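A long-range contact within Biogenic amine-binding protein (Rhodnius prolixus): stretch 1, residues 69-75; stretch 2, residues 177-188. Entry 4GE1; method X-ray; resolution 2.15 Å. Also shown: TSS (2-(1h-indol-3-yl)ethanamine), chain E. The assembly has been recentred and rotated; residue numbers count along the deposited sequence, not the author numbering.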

ATOM      1  N   THR A  69      -3.612  17.348   6.944  1.00 40.68           N
ATOM      2  CA  THR A  69      -4.710  16.487   7.341  1.00 41.85           C
ATOM      3  C   THR A  69      -4.384  15.022   7.099  1.00 40.44           C
ATOM      4  O   THR A  69      -3.548  14.679   6.259  1.00 37.22           O
ATOM      5  CB  THR A  69      -6.013  16.853   6.609  1.00 43.58           C
ATOM      6  OG1 THR A  69      -5.834  16.668   5.205  1.00 41.49           O
ATOM      7  CG2 THR A  69      -6.398  18.309   6.880  1.00 50.65           C
ATOM      8  N   TYR A  70      -5.057  14.166   7.853  1.00 35.43           N
ATOM      9  CA  TYR A  70      -4.869  12.733   7.760  1.00 34.33           C
ATOM     10  C   TYR A  70      -6.091  12.102   7.140  1.00 34.29           C
ATOM     11  O   TYR A  70      -7.209  12.569   7.345  1.00 33.65           O
ATOM     12  CB  TYR A  70      -4.705  12.125   9.155  1.00 33.91           C
ATOM     13  CG  TYR A  70      -3.366  12.356   9.792  1.00 32.75           C
ATOM     14  CD1 TYR A  70      -3.168  13.415  10.681  1.00 34.80           C
ATOM     15  CD2 TYR A  70      -2.293  11.512   9.518  1.00 28.07           C
ATOM     16  CE1 TYR A  70      -1.938  13.626  11.276  1.00 35.82           C
ATOM     17  CE2 TYR A  70      -1.056  11.710  10.109  1.00 26.25           C
ATOM     18  CZ  TYR A  70      -0.886  12.770  10.989  1.00 40.63           C
ATOM     19  OH  TYR A  70       0.336  12.975  11.577  1.00 46.67           O
ATOM     20  N   SER A  71      -5.873  11.027   6.394  1.00 25.44           N
ATOM     21  CA  SER A  71      -6.957  10.127   6.041  1.00 31.03           C
ATOM     22  C   SER A  71      -6.504   8.712   6.376  1.00 25.64           C
ATOM     23  O   SER A  71      -5.311   8.418   6.364  1.00 32.06           O
ATOM     24  CB  SER A  71      -7.294  10.234   4.554  1.00 32.07           C
ATOM     25  OG  SER A  71      -6.244   9.681   3.786  1.00 37.81           O
ATOM     26  N   TYR A  72      -7.460   7.842   6.671  1.00 25.34           N
ATOM     27  CA  TYR A  72      -7.153   6.489   7.102  1.00 31.59           C
ATOM     28  C   TYR A  72      -7.963   5.484   6.294  1.00 31.20           C
ATOM     29  O   TYR A  72      -9.101   5.756   5.912  1.00 28.19           O
ATOM     30  CB  TYR A  72      -7.470   6.316   8.589  1.00 32.69           C
ATOM     31  CG  TYR A  72      -6.885   7.383   9.482  1.00 34.43           C
ATOM     32  CD1 TYR A  72      -7.622   8.525   9.809  1.00 37.03           C
ATOM     33  CD2 TYR A  72      -5.602   7.256  10.004  1.00 29.50           C
ATOM     34  CE1 TYR A  72      -7.093   9.519  10.637  1.00 33.91           C
ATOM     35  CE2 TYR A  72      -5.058   8.246  10.833  1.00 31.92           C
ATOM     36  CZ  TYR A  72      -5.808   9.373  11.144  1.00 32.37           C
ATOM     37  OH  TYR A  72      -5.285  10.347  11.971  1.00 29.19           O
ATOM     38  N   ASP A  73      -7.364   4.328   6.029  1.00 27.91           N
ATOM     39  CA  ASP A  73      -8.082   3.221   5.399  1.00 28.21           C
ATOM     40  C   ASP A  73      -7.522   1.882   5.861  1.00 28.13           C
ATOM     41  O   ASP A  73      -6.409   1.807   6.393  1.00 26.68           O
ATOM     42  CB  ASP A  73      -8.131   3.340   3.854  1.00 21.67           C
ATOM     43  CG  ASP A  73      -6.762   3.400   3.212  1.00 31.64           C
ATOM     44  OD1 ASP A  73      -6.247   4.525   3.022  1.00 30.16           O
ATOM     45  OD2 ASP A  73      -6.210   2.329   2.854  1.00 29.83           O
ATOM     46  N   ILE A  74      -8.311   0.829   5.695  1.00 28.91           N
ATOM     47  CA  ILE A  74      -7.900  -0.479   6.184  1.00 33.00           C
ATOM     48  C   ILE A  74      -8.227  -1.546   5.168  1.00 32.65           C
ATOM     49  O   ILE A  74      -9.356  -1.617   4.678  1.00 33.17           O
ATOM     50  CB  ILE A  74      -8.610  -0.839   7.502  1.00 27.71           C
ATOM     51  CG1 ILE A  74      -8.466   0.303   8.520  1.00 28.79           C
ATOM     52  CG2 ILE A  74      -8.069  -2.158   8.054  1.00 31.03           C
ATOM     53  CD1 ILE A  74      -9.323   0.122   9.776  1.00 34.18           C
ATOM     54  N   SER A  75      -7.242  -2.381   4.862  1.00 29.30           N
ATOM     55  CA  SER A  75      -7.480  -3.529   3.998  1.00 36.45           C
ATOM     56  C   SER A  75      -7.683  -4.787   4.821  1.00 38.26           C
ATOM     57  O   SER A  75      -6.892  -5.086   5.726  1.00 36.19           O
ATOM     58  CB  SER A  75      -6.322  -3.741   3.030  1.00 30.57           C
ATOM     59  OG  SER A  75      -6.234  -2.673   2.118  1.00 34.79           O
TER
HETATM   60  N1  TSS E 201      -4.166   2.256   1.115  1.00 34.81           N
HETATM   61  CA  TSS E 201      -4.722   2.133  -0.211  1.00 33.03           C
HETATM   62  CB  TSS E 201      -3.754   1.991  -1.344  1.00 28.36           C
HETATM   63  CG  TSS E 201      -2.520   1.180  -1.110  1.00 22.27           C
HETATM   64  CD1 TSS E 201      -1.220   1.659  -1.018  1.00 26.25           C
HETATM   65  NE1 TSS E 201      -0.379   0.623  -0.820  1.00 28.66           N
HETATM   66  CE2 TSS E 201      -1.103  -0.550  -0.764  1.00 29.18           C
HETATM   67  CD2 TSS E 201      -2.426  -0.236  -0.945  1.00 23.34           C
HETATM   68  CZ2 TSS E 201      -0.705  -1.900  -0.562  1.00 31.48           C
HETATM   69  CH2 TSS E 201      -1.659  -2.914  -0.561  1.00 29.68           C
HETATM   70  CZ3 TSS E 201      -3.005  -2.594  -0.747  1.00 33.62           C
HETATM   71  CE3 TSS E 201      -3.397  -1.264  -0.938  1.00 23.18           C
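Stretch 2 (177-188) CQYDDETLQKLL

Two tyrosine hydroxyls from one strand, two residues apart, reach across to a loop that leads into a helix, more than a hundred residues later in the chain, and one of them ends on the aspartate that caps that helix. Tyr72 OH donates to Asp180 OD2 at 2.5 Å. The same carboxylate accepts from the helix itself: Thr183 N gives the capping bond to Asp180 OD1 (3.1 Å), and Thr183 OG1 donates to Asp180 OD2 (2.6 Å), so the cap and the strand contact share one side chain, held at chi1 t.

Stretch 1 is extended throughout. Stretch 2 enters as a loop and turns helical at Asp181, with Leu184 N to Asp180 O (3.0 Å) among its first backbone bonds. The two run in the same general direction, their nearest CA pairs advancing together: Tyr70 with Asp180 (8.0 Å between CA atoms), Tyr72 with Leu184 (8.7 Å) and Ile74 with Leu187 (8.5 Å). Strand alternation sends the CA-to-CB bonds of Tyr70, Tyr72 and Ile74 toward stretch 2.

At the loop end, Tyr70 OH donates to Gln178 OE1 at a very short 2.4 Å; the modelled hydroxyl is crowded, so its position is less certain. The CB of Asp180 makes an off-centre CH-pi contact with the Tyr70 ring, 4.2 Å from CB to the ring centroid. Farther along, Thr183 CG2 packs obliquely on the Tyr72 ring, 3.6 Å from CE2 of Tyr72. The contact finishes in apolar packing, Ile74 CD1 lying 4.3 Å from Leu187 CB, one helical turn beyond Thr183.

Asp73, between Tyr72 and Ile74, points its CA-to-CB bond away from stretch 2; its OD2 accepts from N1 of the bound TSS amine at 2.7 Å, in keeping with a biogenic amine-binding protein. The two stretches together bury 380 Å².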

ATOM      1  N   CYS A 177       6.688  15.639   6.652  1.00 33.96           N
ATOM      2  CA  CYS A 177       5.987  14.356   6.699  1.00 44.72           C
ATOM      3  C   CYS A 177       5.665  13.953   8.125  1.00 48.83           C
ATOM      4  O   CYS A 177       6.482  14.137   9.032  1.00 55.02           O
ATOM      5  CB  CYS A 177       6.801  13.250   6.007  1.00 51.11           C
ATOM      6  SG  CYS A 177       6.508  13.091   4.209  1.00 52.73           S
ATOM      7  N   GLN A 178       4.467  13.418   8.332  1.00 43.61           N
ATOM      8  CA  GLN A 178       4.184  12.775   9.611  1.00 48.34           C
ATOM      9  C   GLN A 178       3.223  11.593   9.474  1.00 36.98           C
ATOM     10  O   GLN A 178       2.555  11.419   8.440  1.00 32.67           O
ATOM     11  CB  GLN A 178       3.731  13.785  10.669  1.00 53.59           C
ATOM     12  CG  GLN A 178       2.419  14.471  10.366  1.00 49.04           C
ATOM     13  CD  GLN A 178       2.027  15.438  11.462  1.00 69.95           C
ATOM     14  OE1 GLN A 178       1.030  15.240  12.163  1.00 71.36           O
ATOM     15  NE2 GLN A 178       2.798  16.506  11.602  1.00 77.42           N
ATOM     16  N   TYR A 179       3.186  10.771  10.512  1.00 29.41           N
ATOM     17  CA  TYR A 179       2.511   9.485  10.458  1.00 32.43           C
ATOM     18  C   TYR A 179       1.789   9.271  11.788  1.00 35.90           C
ATOM     19  O   TYR A 179       2.371   9.469  12.859  1.00 29.09           O
ATOM     20  CB  TYR A 179       3.558   8.392  10.236  1.00 37.21           C
ATOM     21  CG  TYR A 179       4.440   8.654   9.031  1.00 32.54           C
ATOM     22  CD1 TYR A 179       3.966   8.428   7.745  1.00 30.79           C
ATOM     23  CD2 TYR A 179       5.729   9.146   9.179  1.00 34.37           C
ATOM     24  CE1 TYR A 179       4.762   8.671   6.628  1.00 34.80           C
ATOM     25  CE2 TYR A 179       6.532   9.395   8.071  1.00 41.42           C
ATOM     26  CZ  TYR A 179       6.035   9.153   6.796  1.00 38.99           C
ATOM     27  OH  TYR A 179       6.813   9.394   5.688  1.00 44.61           O
ATOM     28  N   ASP A 180       0.520   8.884  11.722  1.00 29.87           N
ATOM     29  CA  ASP A 180      -0.273   8.720  12.933  1.00 37.75           C
ATOM     30  C   ASP A 180      -0.076   7.315  13.509  1.00 30.61           C
ATOM     31  O   ASP A 180      -0.959   6.477  13.427  1.00 31.81           O
ATOM     32  CB  ASP A 180      -1.753   8.983  12.653  1.00 31.63           C
ATOM     33  CG  ASP A 180      -2.559   9.157  13.928  1.00 35.92           C
ATOM     34  OD1 ASP A 180      -2.034   8.821  15.013  1.00 34.17           O
ATOM     35  OD2 ASP A 180      -3.714   9.628  13.844  1.00 37.99           O
ATOM     36  N   ASP A 181       1.104   7.073  14.059  1.00 26.89           N
ATOM     37  CA  ASP A 181       1.442   5.781  14.645  1.00 39.67           C
ATOM     38  C   ASP A 181       0.447   5.297  15.701  1.00 45.77           C
ATOM     39  O   ASP A 181       0.178   4.097  15.803  1.00 41.73           O
ATOM     40  CB  ASP A 181       2.849   5.832  15.242  1.00 41.07           C
ATOM     41  CG  ASP A 181       3.932   5.764  14.180  1.00 49.61           C
ATOM     42  OD1 ASP A 181       3.948   4.775  13.420  1.00 49.43           O
ATOM     43  OD2 ASP A 181       4.761   6.697  14.097  1.00 54.96           O
ATOM     44  N   GLU A 182      -0.092   6.211  16.499  1.00 41.80           N
ATOM     45  CA  GLU A 182      -0.975   5.773  17.572  1.00 47.32           C
ATOM     46  C   GLU A 182      -2.314   5.298  17.005  1.00 44.72           C
ATOM     47  O   GLU A 182      -2.882   4.321  17.488  1.00 41.94           O
ATOM     48  CB  GLU A 182      -1.151   6.844  18.656  1.00 51.58           C
ATOM     49  CG  GLU A 182      -2.405   7.677  18.520  1.00 67.77           C
ATOM     50  CD  GLU A 182      -3.000   8.056  19.863  1.00 81.48           C
ATOM     51  OE1 GLU A 182      -2.226   8.349  20.802  1.00 88.84           O
ATOM     52  OE2 GLU A 182      -4.244   8.053  19.980  1.00 83.61           O
ATOM     53  N   THR A 183      -2.800   5.964  15.961  1.00 37.50           N
ATOM     54  CA  THR A 183      -4.033   5.528  15.316  1.00 27.70           C
ATOM     55  C   THR A 183      -3.805   4.217  14.580  1.00 30.23           C
ATOM     56  O   THR A 183      -4.672   3.343  14.564  1.00 30.52           O
ATOM     57  CB  THR A 183      -4.599   6.588  14.345  1.00 25.62           C
ATOM     58  OG1 THR A 183      -5.054   7.721  15.094  1.00 31.21           O
ATOM     59  CG2 THR A 183      -5.771   6.026  13.558  1.00 23.53           C
ATOM     60  N   LEU A 184      -2.626   4.078  13.984  1.00 28.32           N
ATOM     61  CA  LEU A 184      -2.279   2.853  13.285  1.00 28.85           C
ATOM     62  C   LEU A 184      -2.384   1.665  14.245  1.00 36.93           C
ATOM     63  O   LEU A 184      -3.058   0.675  13.954  1.00 35.62           O
ATOM     64  CB  LEU A 184      -0.860   2.939  12.700  1.00 28.69           C
ATOM     65  CG  LEU A 184      -0.603   3.802  11.454  1.00 31.28           C
ATOM     66  CD1 LEU A 184       0.864   3.705  11.068  1.00 32.42           C
ATOM     67  CD2 LEU A 184      -1.475   3.360  10.285  1.00 27.92           C
ATOM     68  N   GLN A 185      -1.710   1.775  15.388  1.00 31.13           N
ATOM     69  CA  GLN A 185      -1.702   0.705  16.389  1.00 33.72           C
ATOM     70  C   GLN A 185      -3.118   0.439  16.921  1.00 31.71           C
ATOM     71  O   GLN A 185      -3.559  -0.702  17.006  1.00 39.56           O
ATOM     72  CB  GLN A 185      -0.730   1.057  17.528  1.00 36.37           C
ATOM     73  CG  GLN A 185      -0.852   0.189  18.779  1.00 70.06           C
ATOM     74  CD  GLN A 185      -0.288  -1.217  18.599  1.00 91.33           C
ATOM     75  OE1 GLN A 185       0.484  -1.483  17.674  1.00 95.13           O
ATOM     76  NE2 GLN A 185      -0.674  -2.123  19.493  1.00100.73           N
ATOM     77  N   LYS A 186      -3.840   1.506  17.246  1.00 30.02           N
ATOM     78  CA  LYS A 186      -5.195   1.381  17.758  1.00 34.77           C
ATOM     79  C   LYS A 186      -6.161   0.695  16.778  1.00 37.37           C
ATOM     80  O   LYS A 186      -6.909  -0.207  17.162  1.00 35.90           O
ATOM     81  CB  LYS A 186      -5.720   2.764  18.138  1.00 45.02           C
ATOM     82  CG  LYS A 186      -7.024   2.762  18.903  1.00 53.73           C
ATOM     83  CD  LYS A 186      -7.463   4.190  19.186  1.00 61.57           C
ATOM     84  CE  LYS A 186      -7.755   4.930  17.886  1.00 65.11           C
ATOM     85  NZ  LYS A 186      -8.928   4.356  17.182  1.00 59.37           N
ATOM     86  N   LEU A 187      -6.163   1.125  15.518  1.00 30.15           N
ATOM     87  CA  LEU A 187      -7.095   0.542  14.557  1.00 32.11           C
ATOM     88  C   LEU A 187      -6.737  -0.912  14.244  1.00 37.82           C
ATOM     89  O   LEU A 187      -7.614  -1.748  14.016  1.00 32.37           O
ATOM     90  CB  LEU A 187      -7.184   1.392  13.278  1.00 27.04           C
ATOM     91  CG  LEU A 187      -7.931   2.724  13.430  1.00 30.07           C
ATOM     92  CD1 LEU A 187      -7.971   3.491  12.129  1.00 30.62           C
ATOM     93  CD2 LEU A 187      -9.342   2.486  13.942  1.00 35.22           C
ATOM     94  N   LEU A 188      -5.446  -1.216  14.260  1.00 37.03           N
ATOM     95  CA  LEU A 188      -5.001  -2.573  13.995  1.00 32.61           C
ATOM     96  C   LEU A 188      -5.571  -3.549  15.026  1.00 37.87           C
ATOM     97  O   LEU A 188      -5.921  -4.687  14.694  1.00 36.56           O
ATOM     98  CB  LEU A 188      -3.475  -2.647  13.987  1.00 29.92           C
ATOM     99  CG  LEU A 188      -2.882  -3.980  13.525  1.00 40.06           C
ATOM    100  CD1 LEU A 188      -2.786  -4.024  12.007  1.00 44.43           C
ATOM    101  CD2 LEU A 188      -1.512  -4.194  14.152  1.00 38.37           C
TER